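Local coordinates for protein CDA peptide synthetase I (Streptomyces coelicolor, PDB 5DU9) that is a nonribosomal peptide synthetase, represented here by its condensation domain, a two-lobed member of the chloramphenicol acetyltransferase-like fold, at residues L55-T60 with T99-R104; E202-R205 with R209-R212. The protein carries 1 engineered substitution. All blocks are in the same frame, centred on the assembly; numbering follows the deposited sequence.

Overall arrangement
The two contacts lie in different regions of one condensation domain, their centres 36 Å apart and their nearest atoms about 20 Å apart, so they do not touch. Contact 1 (55-60 with 99-104) packs the end of helix 46-58 against the chain entering an outermost strand of the six-stranded sheet. Contact 2 (202-205 with 209-212) comes later in sequence and joins two successive helices across a short link. The bound (2S)-2-amino-N-butyl-propanamide lies about 12 Å from the side chain of Arg-205 in contact 2. Neither contact supplies a residue of the ligand pocket, which is lined by Cys-18, Val-19, His-158, Met-308, Arg-312, Glu-348 and Ser-387.

Contact 1 (L55-T60 with T99-R104); sequences LTVAGT and TPVLLR
Val-57, in the last turn of helix 46-58, meets Val-101 through the ends of both branched side chains. Methyl CG1 of Val-57 lies 3.9 Å from CG2 of Val-101, while its second methyl, CG2, is 4.1 Å from CG1 of Val-101. The two valines therefore approach tip to tip, each using both branches, and their CA atoms stay 7.5 Å apart. In Val-57 the CG1 branch is anti to the backbone N (chi1 170°), which carries this methyl to a position where it faces two residues of 99-104 at once. The second is Thr-99, whose CG2 lies 4.2 Å from Val-57 CG1, the two side chains running at a slant to each other. Thr-99 thus divides its side chain by polarity: the methyl joins the valines, whereas OG1 is hydrogen-bonded to the carbonyl oxygen of Cys-80. No hydrogen bond links 55-60 to 99-104, and the contact is purely apolar. It belongs to the packing of helix 46-58 against the border of the mixed six-stranded sheet in the N-terminal lobe of the condensation domain, which has the chloramphenicol acetyltransferase-like fold; strand 103-107 is an outermost strand there and runs parallel to 138-146. Thr-99 and Val-101 lie on the approach to that strand. Val-101 also touches Leu-53 and Arg-54, and Leu-103 rests on Leu-49 and Leu-53, so the incoming chain follows the helix back from its C-terminal end. Beyond Val-57 the helix gives way at Gly-59, the first residue to depart from helical backbone angles. The chain then turns with Thr-60 N bonded to Val-57 O at 2.8 Å. Thr-60 OG1 also returns to the helix end, donating to Thr-56 O over 2.8 Å from above the carbonyl plane, with a C=O...OG1 angle of 142°.

Contact 2 (E202-R205 with R209-R212); sequences EAYR and RYER
Arg-209 touches Tyr-204 with the aliphatic part of its side chain: CG sits 4.0 Å from CE1 at the edge of the phenol ring, close to the ring plane. Farther out the chain bends at chi3. Tyr-210 carries the larger part of the contact. Its CB lies 3.6 Å from the backbone O of Tyr-204 and 3.8 Å from O of Arg-205, so that the last carbonyls of the first helix border the root of the side chain. With CG anti to the backbone N (chi1 175°), the Tyr-210 ring leads out past these oxygens and turns its edge toward the face of Tyr-204 in an offset edge-to-face pair. The ring centroids are 5.8 Å apart and the planes make an angle of 63°; the closest ring atoms are Tyr-210 CD2 and Tyr-204 CE2, at 3.8 Å. The pair fills the corner between consecutive helices 194-205 and 208-220, which are joined by a very short link and lie in the part of the condensation domain that probably connects its two lobes. Ser-207 helps to fix the turn: its OG is hydrogen-bonded to Tyr-204 O and makes a weak bond with Arg-209 N. Tyr-204 is buried, and its phenol reaches the backbone of Tyr-210, with OH 3.8 Å from Tyr-210 CA. Arg-212 places NH2 over the centre of one face of the Arg-209 guanidinium, 3.7 Å above its plane. Both arginines are exposed, so solvent probably moderates the proximity of their charges. Just beyond, Asp-213 OD2 is hydrogen-bonded to the Tyr-204 hydroxyl, which anchors the ring at its far end. Phe-345 touches Tyr-204 and meets the Tyr-210 ring with planes at about 45°, and Arg-344 also packs on Tyr-204.

Contact 1 (L55-T60 with T99-R104)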
loop_
_atom_site.group_PDB
_atom_site.type_symbol
_atom_site.label_atom_id
_atom_site.label_comp_id
_atom_site.label_asym_id
_atom_site.label_seq_id
_atom_site.Cartn_x
_atom_site.Cartn_y
_atom_site.Cartn_z
ATOM N N LEU A 55 14.747 18.126 -7.920
ATOM C CA LEU A 55 15.899 17.631 -7.172
ATOM C C LEU A 55 15.604 16.267 -6.562
ATOM O O LEU A 55 16.465 15.389 -6.531
ATOM C CB LEU A 55 16.289 18.614 -6.068
ATOM C CG LEU A 55 16.826 19.975 -6.516
ATOM C CD1 LEU A 55 16.947 20.907 -5.321
ATOM C CD2 LEU A 55 18.168 19.821 -7.210
ATOM N N THR A 56 14.380 16.097 -6.076
ATOM C CA THR A 56 13.989 14.858 -5.425
ATOM C C THR A 56 13.961 13.714 -6.428
ATOM O O THR A 56 14.515 12.644 -6.176
ATOM C CB THR A 56 12.611 14.989 -4.753
ATOM O OG1 THR A 56 12.683 15.967 -3.707
ATOM C CG2 THR A 56 12.166 13.660 -4.159
ATOM N N VAL A 57 13.308 13.939 -7.564
ATOM C CA VAL A 57 13.228 12.917 -8.598
ATOM C C VAL A 57 14.633 12.552 -9.075
ATOM O O VAL A 57 14.971 11.375 -9.178
ATOM C CB VAL A 57 12.358 13.384 -9.788
ATOM C CG1 VAL A 57 12.473 12.422 -10.967
ATOM C CG2 VAL A 57 10.905 13.500 -9.358
ATOM N N ALA A 58 15.454 13.565 -9.334
ATOM C CA ALA A 58 16.814 13.348 -9.822
ATOM C C ALA A 58 17.609 12.404 -8.916
ATOM O O ALA A 58 18.478 11.669 -9.388
ATOM C CB ALA A 58 17.540 14.677 -9.952
ATOM N N GLY A 59 17.296 12.420 -7.623
ATOM C CA GLY A 59 18.003 11.605 -6.649
ATOM C C GLY A 59 17.304 10.299 -6.317
ATOM O O GLY A 59 17.739 9.574 -5.425
ATOM N N THR A 60 16.226 9.997 -7.039
ATOM C CA THR A 60 15.426 8.797 -6.793
ATOM C C THR A 60 15.420 7.905 -8.029
ATOM O O THR A 60 14.623 8.114 -8.941
ATOM C CB THR A 60 13.977 9.160 -6.416
ATOM O OG1 THR A 60 13.977 10.084 -5.322
ATOM C CG2 THR A 60 13.189 7.916 -6.025
ATOM N N THR A 99 14.257 11.701 -18.062
ATOM C CA THR A 99 13.046 11.637 -17.260
ATOM C C THR A 99 12.454 13.038 -17.174
ATOM O O THR A 99 13.126 13.964 -16.721
ATOM C CB THR A 99 13.317 11.099 -15.845
ATOM O OG1 THR A 99 13.677 9.718 -15.924
ATOM C CG2 THR A 99 12.075 11.239 -14.957
ATOM N N PRO A 100 11.198 13.206 -17.615
ATOM C CA PRO A 100 10.562 14.512 -17.432
ATOM C C PRO A 100 10.107 14.708 -15.992
ATOM O O PRO A 100 9.768 13.734 -15.318
ATOM C CB PRO A 100 9.369 14.458 -18.386
ATOM C CG PRO A 100 9.018 13.019 -18.454
ATOM C CD PRO A 100 10.312 12.259 -18.316
ATOM N N VAL A 101 10.117 15.950 -15.528
ATOM C CA VAL A 101 9.622 16.265 -14.197
ATOM C C VAL A 101 8.658 17.435 -14.276
ATOM O O VAL A 101 8.994 18.506 -14.786
ATOM C CB VAL A 101 10.755 16.604 -13.221
ATOM C CG1 VAL A 101 10.195 16.749 -11.812
ATOM C CG2 VAL A 101 11.833 15.523 -13.261
ATOM N N LEU A 102 7.454 17.212 -13.763
ATOM C CA LEU A 102 6.399 18.208 -13.799
ATOM C C LEU A 102 5.593 18.177 -12.512
ATOM O O LEU A 102 5.060 17.134 -12.127
ATOM C CB LEU A 102 5.480 17.966 -14.998
ATOM C CG LEU A 102 4.224 18.837 -15.083
ATOM C CD1 LEU A 102 4.597 20.289 -15.345
ATOM C CD2 LEU A 102 3.284 18.311 -16.157
ATOM N N LEU A 103 5.519 19.326 -11.848
ATOM C CA LEU A 103 4.595 19.510 -10.740
ATOM C C LEU A 103 3.482 20.443 -11.186
ATOM O O LEU A 103 3.697 21.644 -11.377
ATOM C CB LEU A 103 5.301 20.075 -9.507
ATOM C CG LEU A 103 4.370 20.366 -8.324
ATOM C CD1 LEU A 103 3.726 19.089 -7.813
ATOM C CD2 LEU A 103 5.125 21.071 -7.213
ATOM N N ARG A 104 2.293 19.887 -11.370
ATOM C CA ARG A 104 1.146 20.696 -11.742
ATOM C C ARG A 104 0.694 21.521 -10.546
ATOM O O ARG A 104 0.790 21.072 -9.403
ATOM C CB ARG A 104 -0.007 19.823 -12.236
ATOM C CG ARG A 104 0.304 18.983 -13.462
ATOM C CD ARG A 104 -0.949 18.263 -13.935
ATOM N NE ARG A 104 -0.683 17.303 -15.004
ATOM C CZ ARG A 104 -0.723 17.583 -16.304
ATOM N NH1 ARG A 104 -1.008 18.808 -16.723
ATOM N NH2 ARG A 104 -0.469 16.633 -17.193
#

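Contact 2 (E202-R205 with R209-R212)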
loop_
_atom_site.group_PDB
_atom_site.type_symbol
_atom_site.label_atom_id
_atom_site.label_comp_id
_atom_site.label_asym_id
_atom_site.label_seq_id
_atom_site.Cartn_x
_atom_site.Cartn_y
_atom_site.Cartn_z
ATOM N N GLU A 202 18.116 -12.451 -5.353
ATOM C CA GLU A 202 18.725 -13.520 -6.131
ATOM C C GLU A 202 19.453 -14.503 -5.218
ATOM O O GLU A 202 19.377 -15.715 -5.414
ATOM C CB GLU A 202 19.683 -12.938 -7.173
ATOM C CG GLU A 202 18.966 -12.314 -8.361
ATOM C CD GLU A 202 19.904 -11.599 -9.313
ATOM O OE1 GLU A 202 21.098 -11.450 -8.982
ATOM O OE2 GLU A 202 19.442 -11.186 -10.398
ATOM N N ALA A 203 20.143 -13.980 -4.209
ATOM C CA ALA A 203 20.845 -14.831 -3.258
ATOM C C ALA A 203 19.849 -15.674 -2.472
ATOM O O ALA A 203 20.108 -16.844 -2.185
ATOM C CB ALA A 203 21.699 -13.996 -2.318
ATOM N N TYR A 204 18.708 -15.084 -2.128
ATOM C CA TYR A 204 17.684 -15.818 -1.397
ATOM C C TYR A 204 17.143 -16.968 -2.245
ATOM O O TYR A 204 16.988 -18.087 -1.760
ATOM C CB TYR A 204 16.530 -14.903 -0.977
ATOM C CG TYR A 204 15.277 -15.689 -0.667
ATOM C CD1 TYR A 204 15.165 -16.415 0.508
ATOM C CD2 TYR A 204 14.221 -15.729 -1.568
ATOM C CE1 TYR A 204 14.023 -17.156 0.787
ATOM C CE2 TYR A 204 13.082 -16.463 -1.301
ATOM C CZ TYR A 204 12.987 -17.171 -0.124
ATOM O OH TYR A 204 11.851 -17.901 0.137
ATOM N N ARG A 205 16.857 -16.685 -3.512
ATOM C CA ARG A 205 16.316 -17.701 -4.409
ATOM C C ARG A 205 17.273 -18.880 -4.566
ATOM O O ARG A 205 16.838 -20.012 -4.774
ATOM C CB ARG A 205 16.002 -17.094 -5.780
ATOM C CG ARG A 205 14.793 -16.165 -5.769
ATOM C CD ARG A 205 14.268 -15.889 -7.169
ATOM N NE ARG A 205 15.143 -15.010 -7.942
ATOM C CZ ARG A 205 15.170 -13.685 -7.821
ATOM N NH1 ARG A 205 14.384 -13.073 -6.944
ATOM N NH2 ARG A 205 15.994 -12.967 -8.572
ATOM N N ARG A 209 17.154 -21.722 2.201
ATOM C CA ARG A 209 15.937 -21.215 2.824
ATOM C C ARG A 209 14.766 -21.229 1.851
ATOM O O ARG A 209 13.619 -21.425 2.257
ATOM C CB ARG A 209 16.145 -19.793 3.353
ATOM C CG ARG A 209 14.954 -19.241 4.127
ATOM C CD ARG A 209 15.265 -17.886 4.750
ATOM N NE ARG A 209 16.394 -17.963 5.676
ATOM C CZ ARG A 209 16.297 -18.301 6.960
ATOM N NH1 ARG A 209 15.119 -18.597 7.495
ATOM N NH2 ARG A 209 17.386 -18.341 7.714
ATOM N N TYR A 210 15.054 -21.017 0.571
ATOM C CA TYR A 210 14.002 -20.971 -0.442
ATOM C C TYR A 210 13.206 -22.271 -0.455
ATOM O O TYR A 210 11.971 -22.256 -0.446
ATOM C CB TYR A 210 14.590 -20.708 -1.830
ATOM C CG TYR A 210 13.552 -20.765 -2.931
ATOM C CD1 TYR A 210 13.249 -21.960 -3.566
ATOM C CD2 TYR A 210 12.865 -19.624 -3.324
ATOM C CE1 TYR A 210 12.298 -22.019 -4.564
ATOM C CE2 TYR A 210 11.912 -19.674 -4.326
ATOM C CZ TYR A 210 11.633 -20.876 -4.940
ATOM O OH TYR A 210 10.686 -20.931 -5.935
ATOM N N GLU A 211 13.920 -23.390 -0.475
ATOM C CA GLU A 211 13.297 -24.709 -0.475
ATOM C C GLU A 211 12.444 -24.908 0.776
ATOM O O GLU A 211 11.324 -25.415 0.699
ATOM C CB GLU A 211 14.368 -25.801 -0.575
ATOM C CG GLU A 211 13.839 -27.221 -0.460
ATOM C CD GLU A 211 14.900 -28.266 -0.764
ATOM O OE1 GLU A 211 16.098 -27.978 -0.562
ATOM O OE2 GLU A 211 14.536 -29.375 -1.211
ATOM N N ARG A 212 12.974 -24.500 1.925
ATOM C CA ARG A 212 12.251 -24.631 3.185
ATOM C C ARG A 212 10.986 -23.780 3.176
ATOM O O ARG A 212 9.928 -24.223 3.623
ATOM C CB ARG A 212 13.139 -24.233 4.366
ATOM C CG ARG A 212 14.306 -25.176 4.611
ATOM C CD ARG A 212 14.941 -24.934 5.972
ATOM N NE ARG A 212 15.405 -23.557 6.133
ATOM C CZ ARG A 212 16.632 -23.130 5.838
ATOM N NH1 ARG A 212 17.546 -23.966 5.360
ATOM N NH2 ARG A 212 16.947 -21.855 6.024
#